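Local structure of molybdopterin adenylyltransferase (4LHB) at residues 34-39 against 79-84; 54-59 against 63-68; 73-78 against 108-113; 122-127 against 170-175. The protein catalyses the ATP-dependent adenylylation of molybdopterin, with release of diphosphate, during biosynthesis of the molybdenum cofactor. All blocks are in the same frame, centred on the assembly; numbering follows the deposited sequence.

Contact 1 of 4, residues 34-39 against 79-84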
loop_
_atom_site.group_PDB
_atom_site.type_symbol
_atom_site.label_atom_id
_atom_site.label_comp_id
_atom_site.label_asym_id
_atom_site.label_seq_id
_atom_site.Cartn_x
_atom_site.Cartn_y
_atom_site.Cartn_z
ATOM N N GLY C 34 17.058 23.767 2.812
ATOM C CA GLY C 34 18.115 22.969 2.215
ATOM C C GLY C 34 17.788 22.703 0.766
ATOM O O GLY C 34 16.626 22.731 0.359
ATOM N N VAL C 35 18.827 22.463 -0.018
ATOM C CA VAL C 35 18.677 22.127 -1.421
ATOM C C VAL C 35 19.544 20.897 -1.692
ATOM O O VAL C 35 20.705 20.784 -1.194
ATOM C CB VAL C 35 19.156 23.298 -2.267
ATOM C CG1 VAL C 35 18.952 23.071 -3.745
ATOM C CG2 VAL C 35 18.436 24.551 -1.836
ATOM N N ILE C 36 18.988 19.953 -2.452
ATOM C CA ILE C 36 19.728 18.747 -2.859
ATOM C C ILE C 36 19.534 18.548 -4.355
ATOM O O ILE C 36 18.416 18.379 -4.825
ATOM C CB ILE C 36 19.257 17.519 -2.081
ATOM C CG1 ILE C 36 19.511 17.716 -0.580
ATOM C CG2 ILE C 36 19.978 16.282 -2.584
ATOM C CD1 ILE C 36 18.680 16.857 0.396
ATOM N N THR C 37 20.599 18.599 -5.133
ATOM C CA THR C 37 20.417 18.302 -6.554
ATOM C C THR C 37 20.859 16.845 -6.736
ATOM O O THR C 37 21.903 16.452 -6.245
ATOM C CB THR C 37 21.145 19.315 -7.495
ATOM O OG1 THR C 37 22.441 18.842 -7.814
ATOM C CG2 THR C 37 21.290 20.646 -6.858
ATOM N N VAL C 38 20.024 16.024 -7.346
ATOM C CA VAL C 38 20.400 14.635 -7.543
ATOM C C VAL C 38 20.717 14.352 -9.033
ATOM O O VAL C 38 19.846 14.486 -9.927
ATOM C CB VAL C 38 19.393 13.643 -6.878
ATOM C CG1 VAL C 38 18.503 14.350 -5.835
ATOM C CG2 VAL C 38 18.577 12.879 -7.885
ATOM N N SER C 39 21.992 13.996 -9.275
ATOM C CA SER C 39 22.558 13.875 -10.633
ATOM C C SER C 39 23.855 13.056 -10.626
ATOM O O SER C 39 24.871 13.480 -10.038
ATOM C CB SER C 39 22.885 15.266 -11.225
ATOM O OG SER C 39 23.212 15.201 -12.630
ATOM N N LEU C 79 18.833 10.065 0.670
ATOM C CA LEU C 79 18.372 10.039 2.063
ATOM C C LEU C 79 19.382 10.597 3.051
ATOM O O LEU C 79 19.002 11.292 3.976
ATOM C CB LEU C 79 17.927 8.665 2.468
ATOM C CG LEU C 79 16.408 8.405 2.320
ATOM C CD1 LEU C 79 15.584 9.468 1.620
ATOM C CD2 LEU C 79 16.108 7.034 1.739
ATOM N N ILE C 80 20.672 10.324 2.859
ATOM C CA ILE C 80 21.685 10.844 3.776
ATOM C C ILE C 80 21.619 12.384 3.692
ATOM O O ILE C 80 21.715 13.067 4.676
ATOM C CB ILE C 80 23.124 10.300 3.449
ATOM C CG1 ILE C 80 23.374 8.911 4.076
ATOM C CG2 ILE C 80 24.236 11.196 3.970
ATOM C CD1 ILE C 80 24.631 8.188 3.537
ATOM N N ALA C 81 21.465 12.905 2.496
ATOM C CA ALA C 81 21.424 14.331 2.286
ATOM C C ALA C 81 20.161 14.933 2.967
ATOM O O ALA C 81 20.263 15.824 3.783
ATOM C CB ALA C 81 21.473 14.642 0.799
ATOM N N LEU C 82 18.991 14.402 2.654
ATOM C CA LEU C 82 17.752 14.890 3.203
ATOM C C LEU C 82 17.871 15.035 4.704
ATOM O O LEU C 82 17.477 16.037 5.254
ATOM C CB LEU C 82 16.618 13.923 2.848
ATOM C CG LEU C 82 15.265 14.235 3.465
ATOM C CD1 LEU C 82 14.864 15.633 3.027
ATOM C CD2 LEU C 82 14.186 13.215 3.117
ATOM N N PHE C 83 18.431 14.056 5.383
ATOM C CA PHE C 83 18.431 14.119 6.839
ATOM C C PHE C 83 19.553 14.985 7.394
ATOM O O PHE C 83 19.466 15.457 8.517
ATOM C CB PHE C 83 18.302 12.727 7.463
ATOM C CG PHE C 83 16.894 12.214 7.364
ATOM C CD1 PHE C 83 15.926 12.723 8.176
ATOM C CD2 PHE C 83 16.517 11.371 6.349
ATOM C CE1 PHE C 83 14.603 12.351 8.035
ATOM C CE2 PHE C 83 15.213 10.964 6.212
ATOM C CZ PHE C 83 14.236 11.478 7.052
ATOM N N GLU C 84 20.587 15.221 6.614
ATOM C CA GLU C 84 21.567 16.210 6.999
ATOM C C GLU C 84 20.959 17.630 6.896
ATOM O O GLU C 84 21.151 18.436 7.770
ATOM C CB GLU C 84 22.821 16.119 6.125
ATOM C CG GLU C 84 23.812 15.053 6.546
ATOM C CD GLU C 84 25.112 15.099 5.745
ATOM O OE1 GLU C 84 26.099 14.631 6.298
ATOM O OE2 GLU C 84 25.152 15.567 4.588
#
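Ile36 and Ala81 are the nearest CA pair between a strand and the helix lying over it, 7.0 Å apart from CA to CA. Residues 34-38 run through an interior strand of the sheet, and 79-84 form part of helix 75-87. This helix belongs to the crossover from strand 64-71 to strand 92-96, the two neighbours of strand 32-38, so it bridges the strand on which Ile36 sits: a beta-alpha-beta crossover with one strand in between. On the helix side the main-chain hydrogen bonds are made internally, as in Glu84 N to Ile80 O.

The contact is a plain example of one branched residue doing the work for a whole strand segment. With CG1 swung to the side of its own backbone N (chi1 -62°), and with CD1 carried outward by an extended chi2, Ile36 sends its terminal methyl to the helix backbone. Ile36 CD1 stands 3.6 Å from Ala81 CB and 3.3 Å from Leu82 N, while Ile36 CG2 flanks the same Ala81 CB at 4.0 Å. Leu82 adds its CB at 4.3 Å from Ile36 CD1, and its side chain also touches Val93 of the next strand.

Since all three residues are buried and they meet through carbon side chains against helix backbone, the attraction is hydrophobic and dispersive, and the small Ala81 methyl is consistent with the close approach.

Contact 2 of 4, residues 54-59 against 63-68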
loop_
_atom_site.group_PDB
_atom_site.type_symbol
_atom_site.label_atom_id
_atom_site.label_comp_id
_atom_site.label_asym_id
_atom_site.label_seq_id
_atom_site.Cartn_x
_atom_site.Cartn_y
_atom_site.Cartn_z
ATOM N N LEU C 54 20.056 28.175 -8.701
ATOM C CA LEU C 54 18.842 28.939 -8.931
ATOM C C LEU C 54 17.914 28.838 -7.691
ATOM O O LEU C 54 17.557 29.861 -7.105
ATOM C CB LEU C 54 18.132 28.471 -10.198
ATOM C CG LEU C 54 16.810 29.172 -10.526
ATOM C CD1 LEU C 54 16.938 30.707 -10.420
ATOM C CD2 LEU C 54 16.339 28.719 -11.919
ATOM N N ILE C 55 17.580 27.612 -7.276
ATOM C CA ILE C 55 16.747 27.369 -6.084
ATOM C C ILE C 55 17.297 28.124 -4.885
ATOM O O ILE C 55 16.528 28.720 -4.136
ATOM C CB ILE C 55 16.583 25.846 -5.725
ATOM C CG1 ILE C 55 15.866 25.058 -6.840
ATOM C CG2 ILE C 55 15.793 25.603 -4.452
ATOM C CD1 ILE C 55 16.240 23.582 -6.857
ATOM N N ILE C 56 18.613 28.100 -4.699
ATOM C CA ILE C 56 19.222 28.771 -3.553
ATOM C C ILE C 56 19.052 30.297 -3.667
ATOM O O ILE C 56 18.818 30.969 -2.688
ATOM C CB ILE C 56 20.724 28.435 -3.415
ATOM C CG1 ILE C 56 20.920 26.959 -3.081
ATOM C CG2 ILE C 56 21.417 29.264 -2.319
ATOM C CD1 ILE C 56 22.317 26.494 -3.420
ATOM N N GLU C 57 19.181 30.824 -4.868
ATOM C CA GLU C 57 19.047 32.247 -5.084
ATOM C C GLU C 57 17.641 32.649 -4.738
ATOM O O GLU C 57 17.441 33.515 -3.898
ATOM C CB GLU C 57 19.331 32.594 -6.538
ATOM C CG GLU C 57 19.686 34.045 -6.810
ATOM C CD GLU C 57 20.015 34.273 -8.283
ATOM O OE1 GLU C 57 21.094 34.829 -8.585
ATOM O OE2 GLU C 57 19.205 33.867 -9.152
ATOM N N GLU C 58 16.667 31.988 -5.364
ATOM C CA GLU C 58 15.276 32.370 -5.230
ATOM C C GLU C 58 14.732 32.241 -3.833
ATOM O O GLU C 58 13.975 33.106 -3.361
ATOM C CB GLU C 58 14.427 31.559 -6.158
ATOM C CG GLU C 58 14.661 31.940 -7.607
ATOM C CD GLU C 58 14.005 33.257 -8.008
ATOM O OE1 GLU C 58 13.174 33.815 -7.252
ATOM O OE2 GLU C 58 14.312 33.715 -9.116
ATOM N N LEU C 59 15.119 31.174 -3.160
ATOM C CA LEU C 59 14.538 30.889 -1.868
ATOM C C LEU C 59 15.260 31.654 -0.829
ATOM O O LEU C 59 14.701 31.898 0.239
ATOM C CB LEU C 59 14.566 29.380 -1.535
ATOM C CG LEU C 59 13.194 28.739 -1.626
ATOM C CD1 LEU C 59 12.498 29.260 -2.875
ATOM C CD2 LEU C 59 13.308 27.229 -1.618
ATOM N N GLY C 63 13.842 32.603 2.904
ATOM C CA GLY C 63 14.317 31.893 4.125
ATOM C C GLY C 63 15.827 31.803 4.202
ATOM O O GLY C 63 16.482 32.153 3.282
ATOM N N GLU C 64 16.371 31.308 5.295
ATOM C CA GLU C 64 17.799 31.238 5.505
ATOM C C GLU C 64 18.332 29.897 4.903
ATOM O O GLU C 64 17.907 28.802 5.291
ATOM C CB GLU C 64 18.053 31.334 7.026
ATOM C CG GLU C 64 19.474 30.946 7.498
ATOM C CD GLU C 64 19.645 30.851 9.039
ATOM O OE1 GLU C 64 18.633 30.848 9.806
ATOM O OE2 GLU C 64 20.815 30.766 9.500
ATOM N N HIS C 65 19.243 29.973 3.951
ATOM C CA HIS C 65 19.828 28.773 3.315
ATOM C C HIS C 65 20.731 28.112 4.262
ATOM O O HIS C 65 21.676 28.734 4.664
ATOM C CB HIS C 65 20.636 29.214 2.118
ATOM C CG HIS C 65 21.408 28.114 1.433
ATOM N ND1 HIS C 65 20.946 26.839 1.329
ATOM C CD2 HIS C 65 22.616 28.147 0.754
ATOM C CE1 HIS C 65 21.825 26.114 0.629
ATOM N NE2 HIS C 65 22.840 26.914 0.281
ATOM N N VAL C 66 20.477 26.861 4.651
ATOM C CA VAL C 66 21.356 26.180 5.627
ATOM C C VAL C 66 22.095 24.934 5.119
ATOM O O VAL C 66 22.855 24.333 5.862
ATOM C CB VAL C 66 20.574 25.784 6.902
ATOM C CG1 VAL C 66 19.990 27.024 7.549
ATOM C CG2 VAL C 66 19.478 24.752 6.592
ATOM N N TYR C 67 21.883 24.530 3.873
ATOM C CA TYR C 67 22.430 23.247 3.379
ATOM C C TYR C 67 22.316 23.114 1.892
ATOM O O TYR C 67 21.271 23.389 1.328
ATOM C CB TYR C 67 21.684 22.067 4.003
ATOM C CG TYR C 67 22.276 20.711 3.702
ATOM C CD1 TYR C 67 23.122 20.105 4.605
ATOM C CD2 TYR C 67 21.987 20.020 2.506
ATOM C CE1 TYR C 67 23.668 18.857 4.347
ATOM C CE2 TYR C 67 22.540 18.795 2.239
ATOM C CZ TYR C 67 23.379 18.210 3.174
ATOM O OH TYR C 67 23.929 16.947 2.973
ATOM N N TYR C 68 23.394 22.645 1.279
ATOM C CA TYR C 68 23.441 22.294 -0.157
ATOM C C TYR C 68 24.387 21.079 -0.416
ATOM O O TYR C 68 25.432 20.949 0.236
ATOM C CB TYR C 68 23.861 23.487 -0.970
ATOM C CG TYR C 68 24.153 23.202 -2.400
ATOM C CD1 TYR C 68 23.193 22.702 -3.236
ATOM C CD2 TYR C 68 25.407 23.481 -2.932
ATOM C CE1 TYR C 68 23.460 22.461 -4.576
ATOM C CE2 TYR C 68 25.700 23.232 -4.260
ATOM C CZ TYR C 68 24.729 22.720 -5.082
ATOM O OH TYR C 68 25.032 22.523 -6.404
#
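Ile56 faces two aromatic rings at once. Ile56 CG2 sits over one face of the His65 imidazole, 3.8 Å from the ring centroid and 26° off the normal, displaced toward the rim so that His65 CD2, at 3.5 Å from Ile56 CG2, is the nearest ring atom. Ile56 CD1 lies over one face of the Tyr68 phenol, 4.1 Å from the centroid of that ring. Both are CH-pi contacts. The rest of the side chain borders the imidazole too: Ile56 CG1 passes close to its NE2 and CE1, and Ile56 CD1, 3.8 Å from His65 NE2, is placed between the two rings. The side chains of Ile56 and Tyr68 meet at about a right angle, and Tyr68 CB lies in plane at the edge of the His65 ring.

At the other end the join is polar. Gly63 N, four residues on, donates to Leu59 O at 2.9 Å with an N-H...O angle of 170°, as in a helical turn, where the chain leaves helix 51-60. This tight helix-to-strand return is part of the beta-alpha-beta unit that links strand 32-38 to strand 64-71.

Beyond the two segments, His65 meets the ring of Phe33, and Tyr68 OH is hydrogen-bonded to Asp49 OD2. The contact thus combines one straight backbone bond with methyl-to-face packing. It is partly buried, where helix 51-60 packs on strand 64-71, the outermost strand of the sheet within this chain, and there the aliphatic C-H groups meet the ring faces by dispersion with a weak CH-pi component.

Contact 3 of 4, residues 73-78 against 108-113; sequences DDKIEV and IESIKP
Lys75 and Ser110, the nearest CA pair, bring no flat group to their contact; the flat group nearby is the carboxylate of Asp74, which caps the helix carrying Lys75 and does not itself touch 108-113. Asp74 OD1 is met on the anti side, 16° out of the carboxylate plane, by Glu77 N at 3.1 Å, while Ile76 N gives the same oxygen a weak, bent bond (125°). Asp74 is therefore the N-cap of helix 75-87, and OD2, the other oxygen, takes a hydrogen bond from Gln150 N of a second subunit.

Lys75 stands in this capped first turn. Its CG is anti to the backbone N (chi1 170°) and the chain stays extended beyond, so its methylenes run alongside Ser110: Lys75 CB and Lys75 CG both lie 3.6 Å from Ser110 OG, and Lys75 CD follows at 3.8 Å from the same oxygen. These are van der Waals contacts. Ser110 OG has its polar partner in Ile106 O, one turn back, and the ammonium of Lys75 travels on to Asp116 and Leu114 O of the second subunit.

One turn along from Lys75, Val78 CG1 touches Ile111 CD1 at 4.3 Å. Val78 also packs on Val38 and Val71, and Ile111 on Val156, so this apolar pair joins the two helices above the sheet.

The lysine illustrates a split role: its aliphatic stem packs against a buried serine within the chain, and its charge is spent on the subunit interface. The cap, with its negative carboxylate at the helix start, is likewise consistent with favourable electrostatics toward the helix dipole.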
loop_
_atom_site.group_PDB
_atom_site.type_symbol
_atom_site.label_atom_id
_atom_site.label_comp_id
_atom_site.label_asym_id
_atom_site.label_seq_id
_atom_site.Cartn_x
_atom_site.Cartn_y
_atom_site.Cartn_z
ATOM N N ASP C 73 22.368 9.773 -8.295
ATOM C CA ASP C 73 20.996 9.275 -8.350
ATOM C C ASP C 73 20.964 7.955 -7.623
ATOM O O ASP C 73 20.877 6.913 -8.223
ATOM C CB ASP C 73 20.494 9.180 -9.811
ATOM C CG ASP C 73 18.944 9.485 -9.968
ATOM O OD1 ASP C 73 18.586 9.796 -11.125
ATOM O OD2 ASP C 73 18.063 9.424 -9.004
ATOM N N ASP C 74 21.029 8.019 -6.300
ATOM C CA ASP C 74 21.263 6.867 -5.426
ATOM C C ASP C 74 20.445 7.030 -4.109
ATOM O O ASP C 74 20.657 7.958 -3.335
ATOM C CB ASP C 74 22.758 6.802 -5.112
ATOM C CG ASP C 74 23.135 5.649 -4.144
ATOM O OD1 ASP C 74 22.877 5.734 -2.941
ATOM O OD2 ASP C 74 23.729 4.661 -4.588
ATOM N N LYS C 75 19.545 6.097 -3.841
ATOM C CA LYS C 75 18.670 6.205 -2.689
ATOM C C LYS C 75 19.328 6.538 -1.386
ATOM O O LYS C 75 18.792 7.307 -0.627
ATOM C CB LYS C 75 17.867 4.923 -2.509
ATOM C CG LYS C 75 17.095 4.800 -1.211
ATOM C CD LYS C 75 16.026 3.745 -1.451
ATOM C CE LYS C 75 15.193 3.351 -0.244
ATOM N NZ LYS C 75 14.502 2.072 -0.531
ATOM N N ILE C 76 20.439 5.886 -1.080
ATOM C CA ILE C 76 21.037 6.046 0.230
ATOM C C ILE C 76 21.688 7.412 0.309
ATOM O O ILE C 76 21.623 8.038 1.360
ATOM C CB ILE C 76 22.080 4.984 0.502
ATOM C CG1 ILE C 76 21.401 3.676 0.879
ATOM C CG2 ILE C 76 23.035 5.397 1.628
ATOM C CD1 ILE C 76 22.387 2.525 1.033
ATOM N N GLU C 77 22.337 7.858 -0.770
ATOM C CA GLU C 77 22.941 9.195 -0.785
ATOM C C GLU C 77 21.900 10.314 -0.647
ATOM O O GLU C 77 22.096 11.256 0.148
ATOM C CB GLU C 77 23.825 9.442 -2.022
ATOM C CG GLU C 77 25.132 8.627 -2.025
ATOM C CD GLU C 77 25.991 8.910 -0.785
ATOM O OE1 GLU C 77 26.263 10.083 -0.468
ATOM O OE2 GLU C 77 26.389 7.969 -0.101
ATOM N N VAL C 78 20.800 10.180 -1.403
ATOM C CA VAL C 78 19.694 11.117 -1.336
ATOM C C VAL C 78 19.105 11.211 0.063
ATOM O O VAL C 78 18.924 12.317 0.603
ATOM C CB VAL C 78 18.580 10.731 -2.276
ATOM C CG1 VAL C 78 17.323 11.520 -1.901
ATOM C CG2 VAL C 78 19.021 10.928 -3.729
ATOM N N ILE C 108 11.604 10.316 -5.919
ATOM C CA ILE C 108 10.260 10.187 -5.386
ATOM C C ILE C 108 10.056 8.849 -4.598
ATOM O O ILE C 108 9.533 8.823 -3.476
ATOM C CB ILE C 108 9.197 10.384 -6.510
ATOM C CG1 ILE C 108 9.352 11.816 -7.061
ATOM C CG2 ILE C 108 7.754 10.141 -6.000
ATOM C CD1 ILE C 108 8.323 12.213 -8.095
ATOM N N GLU C 109 10.499 7.750 -5.184
ATOM C CA GLU C 109 10.415 6.439 -4.513
ATOM C C GLU C 109 11.184 6.450 -3.170
ATOM O O GLU C 109 10.748 5.849 -2.210
ATOM C CB GLU C 109 10.944 5.334 -5.433
ATOM C CG GLU C 109 10.104 5.126 -6.678
ATOM C CD GLU C 109 10.409 6.093 -7.833
ATOM O OE1 GLU C 109 11.357 6.968 -7.766
ATOM O OE2 GLU C 109 9.660 5.964 -8.826
ATOM N N SER C 110 12.290 7.181 -3.073
ATOM C CA SER C 110 13.022 7.160 -1.811
ATOM C C SER C 110 12.334 8.005 -0.701
ATOM O O SER C 110 12.250 7.590 0.459
ATOM C CB SER C 110 14.480 7.578 -2.039
ATOM O OG SER C 110 14.986 6.967 -3.220
ATOM N N ILE C 111 11.799 9.157 -1.100
ATOM C CA ILE C 111 11.266 10.168 -0.177
ATOM C C ILE C 111 9.780 9.949 0.148
ATOM O O ILE C 111 9.396 9.873 1.299
ATOM C CB ILE C 111 11.503 11.595 -0.769
ATOM C CG1 ILE C 111 12.998 11.883 -0.773
ATOM C CG2 ILE C 111 10.793 12.675 0.028
ATOM C CD1 ILE C 111 13.360 13.096 -1.619
ATOM N N LYS C 112 8.947 9.841 -0.869
ATOM C CA LYS C 112 7.492 9.803 -0.678
ATOM C C LYS C 112 7.002 8.887 0.441
ATOM O O LYS C 112 6.106 9.261 1.165
ATOM C CB LYS C 112 6.830 9.420 -1.990
ATOM C CG LYS C 112 5.326 9.381 -1.963
ATOM C CD LYS C 112 4.780 9.444 -3.407
ATOM C CE LYS C 112 3.294 9.105 -3.483
ATOM N NZ LYS C 112 2.716 9.393 -4.816
ATOM N N PRO C 113 7.596 7.691 0.608
ATOM C CA PRO C 113 7.062 6.852 1.671
ATOM C C PRO C 113 7.299 7.397 3.109
ATOM O O PRO C 113 6.721 6.896 4.063
ATOM C CB PRO C 113 7.761 5.481 1.429
ATOM C CG PRO C 113 8.520 5.590 0.129
ATOM C CD PRO C 113 8.754 7.060 -0.069
#

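Contact 4 of 4, residues 122-127 against 170-175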
loop_
_atom_site.group_PDB
_atom_site.type_symbol
_atom_site.label_atom_id
_atom_site.label_comp_id
_atom_site.label_asym_id
_atom_site.label_seq_id
_atom_site.Cartn_x
_atom_site.Cartn_y
_atom_site.Cartn_z
ATOM N N GLY C 122 1.963 18.161 -7.171
ATOM C CA GLY C 122 2.301 17.670 -8.504
ATOM C C GLY C 122 1.264 18.094 -9.481
ATOM O O GLY C 122 1.573 18.435 -10.624
ATOM N N GLU C 123 0.007 18.033 -9.041
ATOM C CA GLU C 123 -1.112 18.400 -9.907
ATOM C C GLU C 123 -0.990 19.845 -10.286
ATOM O O GLU C 123 -1.136 20.178 -11.459
ATOM C CB GLU C 123 -2.428 18.271 -9.198
ATOM C CG GLU C 123 -2.815 16.897 -8.731
ATOM C CD GLU C 123 -4.320 16.795 -8.509
ATOM O OE1 GLU C 123 -5.037 17.822 -8.597
ATOM O OE2 GLU C 123 -4.805 15.685 -8.243
ATOM N N VAL C 124 -0.732 20.698 -9.287
ATOM C CA VAL C 124 -0.622 22.143 -9.518
ATOM C C VAL C 124 0.570 22.452 -10.429
ATOM O O VAL C 124 0.430 23.129 -11.471
ATOM C CB VAL C 124 -0.598 22.925 -8.190
ATOM C CG1 VAL C 124 -0.099 24.335 -8.430
ATOM C CG2 VAL C 124 -2.010 22.891 -7.562
ATOM N N PHE C 125 1.704 21.852 -10.085
ATOM C CA PHE C 125 2.890 21.857 -10.938
ATOM C C PHE C 125 2.547 21.456 -12.358
ATOM O O PHE C 125 2.930 22.116 -13.301
ATOM C CB PHE C 125 3.990 20.897 -10.403
ATOM C CG PHE C 125 5.276 21.017 -11.133
ATOM C CD1 PHE C 125 6.270 21.839 -10.661
ATOM C CD2 PHE C 125 5.472 20.361 -12.327
ATOM C CE1 PHE C 125 7.463 21.987 -11.347
ATOM C CE2 PHE C 125 6.640 20.520 -13.038
ATOM C CZ PHE C 125 7.645 21.322 -12.534
ATOM N N ARG C 126 1.877 20.335 -12.515
ATOM C CA ARG C 126 1.551 19.885 -13.845
ATOM C C ARG C 126 0.604 20.837 -14.548
ATOM O O ARG C 126 0.768 21.069 -15.745
ATOM C CB ARG C 126 1.028 18.431 -13.834
ATOM C CG ARG C 126 2.191 17.445 -13.779
ATOM C CD ARG C 126 1.841 15.975 -13.921
ATOM N NE ARG C 126 1.118 15.499 -12.757
ATOM C CZ ARG C 126 1.666 15.240 -11.584
ATOM N NH1 ARG C 126 2.964 15.400 -11.388
ATOM N NH2 ARG C 126 0.901 14.848 -10.577
ATOM N N ALA C 127 -0.344 21.427 -13.825
ATOM C CA ALA C 127 -1.281 22.388 -14.462
ATOM C C ALA C 127 -0.523 23.600 -14.985
ATOM O O ALA C 127 -0.699 23.979 -16.126
ATOM C CB ALA C 127 -2.402 22.814 -13.526
ATOM N N LEU C 170 9.538 26.733 -8.536
ATOM C CA LEU C 170 9.858 27.875 -7.691
ATOM C C LEU C 170 8.726 28.911 -7.650
ATOM O O LEU C 170 8.435 29.491 -6.608
ATOM C CB LEU C 170 11.170 28.499 -8.138
ATOM C CG LEU C 170 12.394 27.700 -7.697
ATOM C CD1 LEU C 170 13.650 28.160 -8.442
ATOM C CD2 LEU C 170 12.568 27.725 -6.185
ATOM N N GLU C 171 8.057 29.141 -8.751
ATOM C CA GLU C 171 6.929 30.041 -8.680
ATOM C C GLU C 171 5.972 29.553 -7.553
ATOM O O GLU C 171 5.478 30.337 -6.727
ATOM C CB GLU C 171 6.201 30.065 -10.021
ATOM C CG GLU C 171 6.425 31.266 -10.939
ATOM C CD GLU C 171 5.213 31.470 -11.879
ATOM O OE1 GLU C 171 4.055 31.572 -11.374
ATOM O OE2 GLU C 171 5.405 31.520 -13.125
ATOM N N ILE C 172 5.753 28.232 -7.505
ATOM C CA ILE C 172 4.728 27.655 -6.628
ATOM C C ILE C 172 5.178 27.634 -5.184
ATOM O O ILE C 172 4.413 27.965 -4.276
ATOM C CB ILE C 172 4.229 26.277 -7.144
ATOM C CG1 ILE C 172 3.684 26.419 -8.570
ATOM C CG2 ILE C 172 3.130 25.714 -6.265
ATOM C CD1 ILE C 172 3.542 25.103 -9.294
ATOM N N ILE C 173 6.429 27.283 -4.962
ATOM C CA ILE C 173 6.974 27.265 -3.604
ATOM C C ILE C 173 6.984 28.668 -2.993
ATOM O O ILE C 173 6.503 28.844 -1.874
ATOM C CB ILE C 173 8.386 26.635 -3.581
ATOM C CG1 ILE C 173 8.314 25.188 -4.091
ATOM C CG2 ILE C 173 9.007 26.658 -2.178
ATOM C CD1 ILE C 173 9.597 24.697 -4.714
ATOM N N LYS C 174 7.532 29.648 -3.735
ATOM C CA LYS C 174 7.510 31.060 -3.353
ATOM C C LYS C 174 6.084 31.504 -3.009
ATOM O O LYS C 174 5.872 32.155 -2.005
ATOM C CB LYS C 174 8.079 31.964 -4.463
ATOM C CG LYS C 174 9.573 31.764 -4.774
ATOM C CD LYS C 174 10.475 32.991 -4.533
ATOM C CE LYS C 174 10.329 34.129 -5.572
ATOM N NZ LYS C 174 10.640 33.772 -6.992
ATOM N N SER C 175 5.097 31.135 -3.812
ATOM C CA SER C 175 3.718 31.488 -3.490
ATOM C C SER C 175 3.142 30.779 -2.251
ATOM O O SER C 175 2.327 31.393 -1.526
ATOM C CB SER C 175 2.848 31.258 -4.695
ATOM O OG SER C 175 1.498 31.436 -4.391
#
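Ile172, with 64 Å² buried by the contact, is the residue that joins the two helices, and Val124 and Phe125 are the surfaces it meets. The CA atoms of Phe125 and Ile172 are 7.5 Å apart, and the terminal methyl of Ile172 spans the gap. A chi1 of -57° turns CG1 away from the isoleucine's own carbonyl and directs CD1 out toward helix 121-133. There Ile172 CD1 lands on the main chain at the junction of two residues, 3.7 Å from Phe125 CA and 3.8 Å from Phe125 N.

Val124, next with 32 Å², offers CG1: Val124 CG1 lies 3.8 Å from Ile172 CD1 and 4.1 Å from Ile172 CG2; a single valine methyl is thus held against both branches of the isoleucine, whose side chain it crosses at a slant. Phe125 contributes less. Phe125 CB is 4.4 Å from Ile172 CD1, and the ring, approached obliquely, continues to Thr140 and Pro160. As a worked example, this shows an isoleucine docking on helix backbone as much as on side chains.

Around this pair, Phe121 of helix 121-133 also packs on Ile172 and Ile173. A fourth subunit closes in with Thr137 on Val124 and Val138 on Ile172. On another side of helix 163-184, Leu170 turns to helix 51-60, so the helix stands between that helix and helix 121-133.

From the N terminus, strand 32-38 opens contact 1, which closes at helix 75-87. Contact 2 begins and ends within that span, sealing the short return from helix 51-60 to strand 64-71. Contact 3 starts at 73-78, before contact 1 has closed, and ends at 108-113, so the two cross and share helix 75-87. Contact 4 follows in series, joining helices 121-133 and 163-184. The salt bridge of Glu58 to Lys174 and the packing of Leu170 tie contact 2 to contact 4, while Val38 against Val78 couples contacts 1 and 3. Contacts 1 and 2 bind helices to the sheet, and contacts 3 and 4 join helices to each other.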